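Conjugal transfer protein-like C-terminal domain-containing protein (PDB 4EC6) is of unknown function but, as a VirB8-like protein of a Gram-positive plasmid, probably helps build the type IV secretion machinery for conjugative DNA transfer. Local coordinates at residues A[67-72]-A[121-126]. Residues are numbered along the deposited sequence; the frame is centred on the assembly and turned at random.
Sequences YYFSQE and YLLNVS
Phe69 extends from just past the end of helix 54-68 and sets the far end of its ring against two side chains of strand 117-126, Leu123 and Val125. The tight part lies at Leu123: its CD1 methyl sits 3.6 Å from Phe69 CZ and 3.7 Å from Phe69 CE2, touching two neighbouring ring carbons. Val125, two residues on and pointing to the same side of the strand, approaches the other flank more loosely, with its CG1 4.0 Å from Phe69 CE1. Both methyls come to the ring obliquely. Leu123 and Phe69 point toward each other head-on from their two backbones, whereas the side chain of Val125 runs roughly crosswise to that of Phe69. In Val125, CG1 lies anti to the carbonyl carbon (chi1 -40°), which directs that methyl to the ring.

This is the helix-on-sheet packing of an NTF2-like fold, the VirB8-like C-terminal domain of TraM: helix 54-68 lies over a four-stranded antiparallel sheet. Ile136 on strand 131-142 and Leu102 on strand 101-112 also touch Phe69, so the ring is buried among three strands. On the opposite side of strand 117-126, Leu122 packs on Thr59 of a second subunit, and Asn124 OD1 is hydrogen-bonded to Tyr63 OH of that subunit.

Beyond the ring the contact loosens toward solvent. The chain leaves helical geometry at Phe69 and moves off from strand 117-126; a backbone hydrogen bond from Ser70 N to Tyr67 O (3.1 Å) holds the turn. An ST turn follows, in which Glu72 N donates to Ser70 OG at 3.2 Å, bent to 147°. Gln71 is exposed, its OE1 hydrogen-bonded to Thr101 OG1, and Glu72 OE2 is hydrogen-bonded to Asn74 N.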
loop_
_atom_site.group_PDB
_atom_site.type_symbol
_atom_site.label_atom_id
_atom_site.label_comp_id
_atom_site.label_asym_id
_atom_site.label_seq_id
_atom_site.Cartn_x
_atom_site.Cartn_y
_atom_site.Cartn_z
ATOM N N TYR A 67 8.984 -0.496 13.685
ATOM C CA TYR A 67 9.787 -0.506 14.887
ATOM C C TYR A 67 8.936 -0.721 16.166
ATOM O O TYR A 67 9.298 -1.435 17.080
ATOM C CB TYR A 67 10.653 0.757 14.930
ATOM C CG TYR A 67 11.708 0.691 13.892
ATOM C CD1 TYR A 67 12.795 -0.229 14.018
ATOM C CD2 TYR A 67 11.630 1.457 12.736
ATOM C CE1 TYR A 67 13.779 -0.351 13.039
ATOM C CE2 TYR A 67 12.614 1.336 11.734
ATOM C CZ TYR A 67 13.670 0.432 11.909
ATOM O OH TYR A 67 14.627 0.329 10.967
ATOM N N TYR A 68 7.773 -0.139 16.199
ATOM C CA TYR A 68 6.887 -0.300 17.295
ATOM C C TYR A 68 6.476 -1.740 17.439
ATOM O O TYR A 68 6.356 -2.214 18.541
ATOM C CB TYR A 68 5.657 0.570 17.068
ATOM C CG TYR A 68 4.729 0.599 18.241
ATOM C CD1 TYR A 68 5.123 1.213 19.460
ATOM C CD2 TYR A 68 3.451 0.051 18.141
ATOM C CE1 TYR A 68 4.264 1.233 20.546
ATOM C CE2 TYR A 68 2.590 0.060 19.223
ATOM C CZ TYR A 68 3.002 0.638 20.396
ATOM O OH TYR A 68 2.124 0.653 21.394
ATOM N N PHE A 69 6.285 -2.452 16.328
ATOM C CA PHE A 69 5.897 -3.866 16.436
ATOM C C PHE A 69 7.094 -4.835 16.423
ATOM O O PHE A 69 6.910 -6.045 16.350
ATOM C CB PHE A 69 4.834 -4.266 15.394
ATOM C CG PHE A 69 3.435 -3.944 15.824
ATOM C CD1 PHE A 69 2.655 -4.896 16.503
ATOM C CD2 PHE A 69 2.896 -2.698 15.577
ATOM C CE1 PHE A 69 1.366 -4.594 16.914
ATOM C CE2 PHE A 69 1.624 -2.385 16.008
ATOM C CZ PHE A 69 0.867 -3.321 16.679
ATOM N N SER A 70 8.306 -4.301 16.514
ATOM C CA SER A 70 9.477 -5.120 16.580
ATOM C C SER A 70 9.372 -6.049 17.793
ATOM O O SER A 70 8.797 -5.717 18.857
ATOM C CB SER A 70 10.699 -4.247 16.731
ATOM O OG SER A 70 11.740 -4.987 17.373
ATOM N N GLN A 71 9.932 -7.230 17.642
ATOM C CA GLN A 71 9.887 -8.143 18.758
ATOM C C GLN A 71 11.112 -8.221 19.653
ATOM O O GLN A 71 11.068 -8.962 20.617
ATOM C CB GLN A 71 9.426 -9.496 18.295
ATOM C CG GLN A 71 7.947 -9.436 18.091
ATOM C CD GLN A 71 7.409 -10.787 17.806
ATOM O OE1 GLN A 71 7.026 -11.073 16.671
ATOM N NE2 GLN A 71 7.393 -11.650 18.819
ATOM N N GLU A 72 12.134 -7.397 19.381
ATOM C CA GLU A 72 13.271 -7.138 20.269
ATOM C C GLU A 72 12.987 -7.213 21.785
ATOM O O GLU A 72 12.264 -6.399 22.377
ATOM C CB GLU A 72 13.932 -5.822 19.908
ATOM C CG GLU A 72 15.112 -5.465 20.776
ATOM C CD GLU A 72 16.167 -6.565 20.845
ATOM O OE1 GLU A 72 16.846 -6.806 19.833
ATOM O OE2 GLU A 72 16.340 -7.188 21.916
ATOM N N TYR A 121 -4.521 2.854 11.408
ATOM C CA TYR A 121 -4.225 1.733 10.521
ATOM C C TYR A 121 -5.013 0.495 10.915
ATOM O O TYR A 121 -5.295 0.259 12.098
ATOM C CB TYR A 121 -2.739 1.408 10.526
ATOM C CG TYR A 121 -1.827 2.551 10.124
ATOM C CD1 TYR A 121 -1.144 2.526 8.904
ATOM C CD2 TYR A 121 -1.631 3.649 10.957
ATOM C CE1 TYR A 121 -0.326 3.566 8.505
ATOM C CE2 TYR A 121 -0.794 4.695 10.584
ATOM C CZ TYR A 121 -0.147 4.636 9.347
ATOM O OH TYR A 121 0.657 5.666 8.972
ATOM N N LEU A 122 -5.349 -0.328 9.927
ATOM C CA LEU A 122 -5.869 -1.669 10.202
ATOM C C LEU A 122 -4.733 -2.661 10.110
ATOM O O LEU A 122 -3.982 -2.625 9.152
ATOM C CB LEU A 122 -6.952 -2.068 9.200
ATOM C CG LEU A 122 -8.223 -1.283 9.343
ATOM C CD1 LEU A 122 -9.311 -2.145 8.724
ATOM C CD2 LEU A 122 -8.570 -0.930 10.806
ATOM N N LEU A 123 -4.617 -3.559 11.082
ATOM C CA LEU A 123 -3.526 -4.503 11.122
ATOM C C LEU A 123 -4.046 -5.930 11.200
ATOM O O LEU A 123 -5.113 -6.197 11.766
ATOM C CB LEU A 123 -2.674 -4.227 12.355
ATOM C CG LEU A 123 -2.273 -2.804 12.727
ATOM C CD1 LEU A 123 -1.556 -2.735 14.065
ATOM C CD2 LEU A 123 -1.345 -2.257 11.656
ATOM N N ASN A 124 -3.304 -6.848 10.628
ATOM C CA ASN A 124 -3.480 -8.231 10.995
ATOM C C ASN A 124 -2.300 -8.493 11.907
ATOM O O ASN A 124 -1.136 -8.433 11.452
ATOM C CB ASN A 124 -3.391 -9.173 9.791
ATOM C CG ASN A 124 -4.603 -9.083 8.853
ATOM O OD1 ASN A 124 -5.752 -8.850 9.280
ATOM N ND2 ASN A 124 -4.351 -9.310 7.542
ATOM N N VAL A 125 -2.576 -8.744 13.186
ATOM C CA VAL A 125 -1.523 -9.250 14.076
ATOM C C VAL A 125 -1.719 -10.731 14.390
ATOM O O VAL A 125 -2.820 -11.295 14.286
ATOM C CB VAL A 125 -1.262 -8.366 15.338
ATOM C CG1 VAL A 125 -1.322 -6.902 14.963
ATOM C CG2 VAL A 125 -2.260 -8.611 16.442
ATOM N N SER A 126 -0.615 -11.343 14.749
ATOM C CA SER A 126 -0.561 -12.772 14.998
ATOM C C SER A 126 0.076 -12.958 16.379
ATOM O O SER A 126 1.105 -12.338 16.700
ATOM C CB SER A 126 0.249 -13.432 13.885
ATOM O OG SER A 126 0.471 -14.796 14.120
#